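Putative 2OG-Fe(II) oxygenase family protein (Caulobacter crescentus CB15, PDB 3OOX) probably acts as an iron(II)-dependent 2-oxoglutarate oxygenase that forms ethene from 2-oxoglutarate and oxidises L-arginine. Local coordinates at residues A46-D49 with A50-S54; E147-A150 with T151-L155; R157-F160 with K161-Q165. All coordinates share one frame; numbering follows the deposited sequence.

Overall arrangement
The three contacts are local features of helices and turns on the outer parts of the fold, each with its centre about 18 to 20 Å from the centre of the chain. Helix 127-152 relates them: contact 1, on helix 45-59, packs near the start of this long helix, and contact 2 is its C-terminal end. The centres of contacts 1 and 2 are about 31 Å apart. Contact 3 follows in the chain, its centre about 11 Å from that of contact 2, and touches it: Glu-147 OE1 forms a salt bridge of 2.8 Å to Arg-157 NE, and Phe-160 CE2 packs 3.7 Å from Ala-150 N. The bound 1,2-ethanediol of contact 3 probably came from the crystallisation liquor.

Contact 1 (A46-D49 with A50-S54); sequences ARID and AAVDS
Val-52 follows Ile-48 by one helical turn, and its side chain packs back along the helix. Its CB sits 3.7 Å from Asp-49 O. From there CG2, anti to the carbonyl carbon, reaches back over the preceding turn to 3.5 Å from Ile-48 O and meets Ile-48 CG2 at 4.3 Å, a loose methyl-to-methyl touch. With CG1 anti to the backbone N (chi1 173°), neither methyl is set between N and the carbonyl carbon, the arrangement valine commonly takes in a helix.

Backbone bonds fix this spacing: Val-52 N donates to Ile-48 O at 3.0 Å, and Asp-53 N to Asp-49 O at 2.8 Å. Asp-53 CG stands 3.2 Å from Asp-49 O, but no bond joins the carboxylate to that carbonyl, since both are acceptors. The two carboxylates, of like charge, stay well apart, with Asp-49 OD2 and Asp-53 OD2 separated by 6.5 Å; Asp-49 OD1 accepts a hydrogen bond from Gln-45.

Ala-50 and Ala-51, whose amides bond to Ala-46 O and Arg-47 O, have only methyl side chains, which lets the backbone come near helix 127-152 at Asp-130 and Leu-134. Arg-47 joins them on that helix, Ile-48 is buried against Tyr-41 and Leu-43 of a loop, and Asp-53 is exposed, a division typical of an amphipathic alpha-helix packed on the body of a protein.

Contact 2 (E147-A150 with T151-L155); sequences EAIA and TYLKL
A Schellman motif ends helix 127-152, and the wider of its two bonds runs from Leu-155 N back to Ala-150 O, 2.9 Å long with an N-H...O angle of 158°. The companion bond, from Lys-154 N to Thr-151 O at 3.0 Å, lies inside this wider loop. Lys-154 makes the reversal possible by taking a positive phi of 64°, in the left-handed region, where the chain leaves the helix. Glycine takes such a phi most easily, and a residue with a CB pays a modest strain for it; the exposed site does suit the charged chain of a lysine.

The apolar contact usual in this motif is present too. Leu-155 CB comes to 4.2 Å from Ala-150 CB, and the same CB lies 3.3 Å from Ala-150 O, beside the carbonyl that takes the returning amide. Alanine suits the buried position: its small methyl fits where Leu-155 and Phe-160 both come close.

Before the cap the helix keeps its regular bonding: Thr-151 N, Tyr-152 N and Leu-153 N donate to the carbonyls of Glu-147, Ala-148 and Ile-149. Thr-151 OG1, anti to its own carbonyl carbon (chi1 -66°), hangs back over the previous turn at 3.3 Å from Glu-147 O, the oxygen that Thr-151 N already engages.

The polar ends on this turn tie it to other parts of the chain. Tyr-152 OH bonds to Glu-31 of helix 19-33, while Glu-147 OE2 bonds to Tyr-15 OH. On the buried side, Ile-149 and Leu-153 lie alongside each other and point the same way, with Ile-149 CG2 3.8 Å from Leu-153 CD1.

Contact 3 (R157-F160 with K161-Q165); sequences RDFF and KPTVQ. With EDO (1,2-ethanediol), chain J.
The Phe-160 ring has Phe-159 CD1 over the centre of one face, 3.6 Å above the plane, and Thr-163 OG1 in plane at its edge, 3.5 Å from Phe-160 CD1. Phe-160 CG in turn lies in plane at the edge of the Phe-159 ring: the Phe-159 edge is directed at the face of Phe-160, a T-shaped (edge-to-face) pair. Leu-146, Leu-235 and Leu-238 also pack on Phe-160, a buried place that suits an aromatic side chain.

Thr-163 OG1 sits between its backbone N and carbonyl carbon (chi1 80°), a position from which the hydroxyl turns back to donate to Phe-160 O at 2.7 Å. Thr-163 N and Val-164 N reach the same oxygen too, by weak bonds. A valine here would probably cost that oxygen its shortest bond, leaving it to the two weak ones, and remove the hydroxyl from the edge of the Phe-160 ring.

An ethanediol uses O2 on Asp-158 O and O1 on Asp-158 OD1, at 2.8 Å and 2.7 Å. Pro-162 has no N-H to offer, which suits the first turn of a helix. The arrangement is a type I beta turn from Asp-158 to Lys-161, closed by Lys-161 N donating to Asp-158 O at 3.0 Å from above the carbonyl plane, and leading directly into a short, weakly bonded helix.

Contact 1 (A46-D49 with A50-S54)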
# COMPACT_ATOMS: atom_id res chain seq x y z
N ALA A 46 -3.47 13.40 15.10
CA ALA A 46 -4.68 14.17 14.87
C ALA A 46 -4.98 14.43 13.38
O ALA A 46 -6.13 14.43 12.96
CB ALA A 46 -4.60 15.50 15.66
N ARG A 47 -3.94 14.58 12.57
CA ARG A 47 -4.14 14.80 11.14
C ARG A 47 -4.41 13.48 10.41
O ARG A 47 -5.20 13.47 9.45
CB ARG A 47 -2.96 15.56 10.54
CG ARG A 47 -2.79 16.95 11.15
CD ARG A 47 -1.74 17.77 10.41
NE ARG A 47 -2.28 18.33 9.17
CZ ARG A 47 -1.72 19.32 8.49
NH1 ARG A 47 -0.58 19.87 8.90
NH2 ARG A 47 -2.30 19.76 7.38
N ILE A 48 -3.82 12.38 10.89
CA ILE A 48 -4.22 11.04 10.37
C ILE A 48 -5.72 10.88 10.65
O ILE A 48 -6.52 10.60 9.73
CB ILE A 48 -3.46 9.86 11.04
CG1 ILE A 48 -1.98 9.82 10.64
CG2 ILE A 48 -4.13 8.48 10.69
CD1 ILE A 48 -1.18 8.82 11.45
N ASP A 49 -6.12 11.15 11.90
CA ASP A 49 -7.51 10.95 12.32
C ASP A 49 -8.48 11.85 11.54
O ASP A 49 -9.61 11.43 11.22
CB ASP A 49 -7.68 11.16 13.83
CG ASP A 49 -7.04 10.07 14.66
OD1 ASP A 49 -6.52 9.06 14.11
OD2 ASP A 49 -7.04 10.22 15.90
N ALA A 50 -8.06 13.07 11.23
CA ALA A 50 -8.85 13.98 10.39
C ALA A 50 -9.06 13.42 8.98
O ALA A 50 -10.15 13.53 8.42
CB ALA A 50 -8.21 15.34 10.31
N ALA A 51 -8.01 12.84 8.40
CA ALA A 51 -8.16 12.22 7.08
C ALA A 51 -9.15 11.06 7.17
O ALA A 51 -10.04 10.94 6.32
CB ALA A 51 -6.83 11.75 6.55
N VAL A 52 -9.03 10.24 8.22
CA VAL A 52 -9.94 9.10 8.40
C VAL A 52 -11.37 9.59 8.60
O VAL A 52 -12.32 9.04 8.03
CB VAL A 52 -9.47 8.16 9.52
CG1 VAL A 52 -10.51 7.07 9.80
CG2 VAL A 52 -8.09 7.53 9.19
N ASP A 53 -11.54 10.66 9.38
CA ASP A 53 -12.86 11.22 9.58
C ASP A 53 -13.48 11.74 8.28
O ASP A 53 -14.69 11.56 8.06
CB ASP A 53 -12.82 12.36 10.61
CG ASP A 53 -12.69 11.85 12.05
OD1 ASP A 53 -13.00 10.67 12.33
OD2 ASP A 53 -12.26 12.65 12.91
N SER A 54 -12.67 12.38 7.43
CA SER A 54 -13.15 12.80 6.12
C SER A 54 -13.56 11.61 5.23
O SER A 54 -14.58 11.68 4.50
CB SER A 54 -12.15 13.69 5.39
OG SER A 54 -12.20 15.00 5.92

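Contact 2 (E147-A150 with T151-L155)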
# COMPACT_ATOMS: atom_id res chain seq x y z
N GLU A 147 14.93 4.61 2.48
CA GLU A 147 16.34 4.85 2.91
C GLU A 147 16.92 3.66 3.66
O GLU A 147 18.07 3.30 3.46
CB GLU A 147 16.44 6.09 3.77
CG GLU A 147 16.19 7.42 3.10
CD GLU A 147 16.22 8.55 4.11
OE1 GLU A 147 17.34 8.95 4.53
OE2 GLU A 147 15.15 9.04 4.52
N ALA A 148 16.13 3.10 4.58
CA ALA A 148 16.54 1.95 5.34
C ALA A 148 16.75 0.75 4.41
O ALA A 148 17.75 0.03 4.51
CB ALA A 148 15.54 1.66 6.40
N ILE A 149 15.81 0.54 3.49
CA ILE A 149 15.94 -0.54 2.50
C ILE A 149 17.23 -0.39 1.66
O ILE A 149 17.96 -1.36 1.45
CB ILE A 149 14.67 -0.64 1.62
CG1 ILE A 149 13.49 -1.13 2.48
CG2 ILE A 149 14.93 -1.57 0.45
CD1 ILE A 149 12.16 -1.02 1.75
N ALA A 150 17.49 0.82 1.19
CA ALA A 150 18.72 1.13 0.42
C ALA A 150 19.99 0.78 1.21
O ALA A 150 20.86 0.05 0.71
CB ALA A 150 18.70 2.59 -0.00
N THR A 151 20.05 1.21 2.46
CA THR A 151 21.21 0.90 3.31
C THR A 151 21.32 -0.62 3.55
O THR A 151 22.42 -1.19 3.52
CB THR A 151 21.11 1.70 4.61
OG1 THR A 151 21.25 3.09 4.28
CG2 THR A 151 22.17 1.28 5.61
N TYR A 152 20.20 -1.30 3.75
CA TYR A 152 20.21 -2.74 3.95
C TYR A 152 20.79 -3.47 2.74
O TYR A 152 21.57 -4.45 2.89
CB TYR A 152 18.79 -3.25 4.25
CG TYR A 152 18.71 -4.73 4.47
CD1 TYR A 152 19.15 -5.31 5.66
CD2 TYR A 152 18.19 -5.57 3.47
CE1 TYR A 152 19.07 -6.67 5.87
CE2 TYR A 152 18.08 -6.92 3.68
CZ TYR A 152 18.54 -7.47 4.88
OH TYR A 152 18.46 -8.83 5.10
N LEU A 153 20.45 -2.96 1.56
CA LEU A 153 20.91 -3.49 0.29
C LEU A 153 22.32 -3.04 -0.08
O LEU A 153 22.80 -3.35 -1.17
CB LEU A 153 19.94 -3.08 -0.83
CG LEU A 153 18.54 -3.72 -0.75
CD1 LEU A 153 17.62 -3.09 -1.79
CD2 LEU A 153 18.62 -5.22 -0.97
N LYS A 154 22.98 -2.31 0.83
CA LYS A 154 24.36 -1.81 0.62
C LYS A 154 24.44 -0.83 -0.53
O LYS A 154 25.46 -0.76 -1.26
CB LYS A 154 25.36 -2.97 0.50
CG LYS A 154 25.24 -3.96 1.64
CD LYS A 154 26.18 -5.15 1.46
CE LYS A 154 26.08 -6.11 2.63
NZ LYS A 154 26.79 -5.57 3.84
N LEU A 155 23.38 -0.05 -0.68
CA LEU A 155 23.29 1.05 -1.61
C LEU A 155 23.51 2.39 -0.89
O LEU A 155 23.43 2.46 0.34
CB LEU A 155 21.89 1.08 -2.30
CG LEU A 155 21.41 -0.20 -3.02
CD1 LEU A 155 19.99 -0.01 -3.52
CD2 LEU A 155 22.32 -0.64 -4.19

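Contact 3 (R157-F160 with K161-Q165)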
# COMPACT_ATOMS: atom_id res chain seq x y z
N ARG A 157 22.39 5.66 0.78
CA ARG A 157 21.18 5.86 1.59
C ARG A 157 20.05 6.55 0.82
O ARG A 157 18.88 6.27 1.06
CB ARG A 157 21.51 6.64 2.87
CG ARG A 157 20.32 6.88 3.77
CD ARG A 157 20.75 7.46 5.11
NE ARG A 157 19.61 7.97 5.85
CZ ARG A 157 19.62 8.34 7.11
NH1 ARG A 157 20.73 8.25 7.84
NH2 ARG A 157 18.52 8.82 7.65
N ASP A 158 20.41 7.49 -0.05
CA ASP A 158 19.44 8.23 -0.86
C ASP A 158 19.15 7.60 -2.23
O ASP A 158 18.53 8.26 -3.06
CB ASP A 158 19.85 9.69 -1.04
CG ASP A 158 21.10 9.87 -1.87
OD1 ASP A 158 21.80 8.86 -2.17
OD2 ASP A 158 21.43 11.04 -2.20
N PHE A 159 19.52 6.34 -2.42
CA PHE A 159 19.34 5.66 -3.71
C PHE A 159 17.95 5.84 -4.31
O PHE A 159 17.80 6.04 -5.53
CB PHE A 159 19.65 4.17 -3.58
CG PHE A 159 19.41 3.37 -4.82
CD1 PHE A 159 18.15 2.81 -5.09
CD2 PHE A 159 20.43 3.15 -5.74
CE1 PHE A 159 17.94 2.07 -6.25
CE2 PHE A 159 20.20 2.42 -6.89
CZ PHE A 159 18.95 1.89 -7.14
N PHE A 160 16.92 5.66 -3.48
CA PHE A 160 15.57 5.64 -3.99
C PHE A 160 15.01 7.01 -4.28
O PHE A 160 14.00 7.11 -4.94
CB PHE A 160 14.64 4.86 -3.06
CG PHE A 160 14.88 3.40 -3.10
CD1 PHE A 160 14.51 2.65 -4.22
CD2 PHE A 160 15.52 2.78 -2.03
CE1 PHE A 160 14.76 1.32 -4.27
CE2 PHE A 160 15.78 1.43 -2.08
CZ PHE A 160 15.39 0.70 -3.22
N LYS A 161 15.65 8.07 -3.78
CA LYS A 161 15.10 9.42 -3.90
C LYS A 161 14.62 9.78 -5.34
O LYS A 161 13.45 10.12 -5.52
CB LYS A 161 16.12 10.45 -3.38
CG LYS A 161 15.57 11.84 -3.32
CD LYS A 161 16.65 12.85 -2.95
CE LYS A 161 16.05 14.21 -2.75
NZ LYS A 161 15.72 14.81 -4.08
N PRO A 162 15.50 9.70 -6.38
CA PRO A 162 15.03 10.03 -7.71
C PRO A 162 14.04 9.02 -8.25
O PRO A 162 13.23 9.37 -9.09
CB PRO A 162 16.31 10.06 -8.56
CG PRO A 162 17.29 9.28 -7.78
CD PRO A 162 16.95 9.39 -6.36
N THR A 163 14.12 7.78 -7.76
CA THR A 163 13.31 6.69 -8.30
C THR A 163 11.85 6.82 -7.95
O THR A 163 11.03 6.29 -8.68
CB THR A 163 13.79 5.30 -7.84
OG1 THR A 163 13.33 5.03 -6.52
CG2 THR A 163 15.35 5.21 -7.84
N VAL A 164 11.52 7.55 -6.89
CA VAL A 164 10.14 7.67 -6.43
C VAL A 164 9.60 9.08 -6.57
O VAL A 164 8.46 9.36 -6.24
CB VAL A 164 9.95 7.18 -4.98
CG1 VAL A 164 10.27 5.68 -4.90
CG2 VAL A 164 10.78 8.01 -3.97
N GLN A 165 10.43 9.99 -7.07
CA GLN A 165 9.96 11.35 -7.29
C GLN A 165 8.82 11.37 -8.31
O GLN A 165 8.93 10.79 -9.40
CB GLN A 165 11.12 12.20 -7.81
CG GLN A 165 10.79 13.66 -8.07
CD GLN A 165 12.00 14.52 -8.38
OE1 GLN A 165 12.88 14.67 -7.57
NE2 GLN A 165 12.03 15.08 -9.56
C1 EDO J . 21.89 8.55 -5.67
O1 EDO J . 22.03 7.66 -4.57
C2 EDO J . 20.42 8.88 -5.89
O2 EDO J . 20.00 9.84 -4.91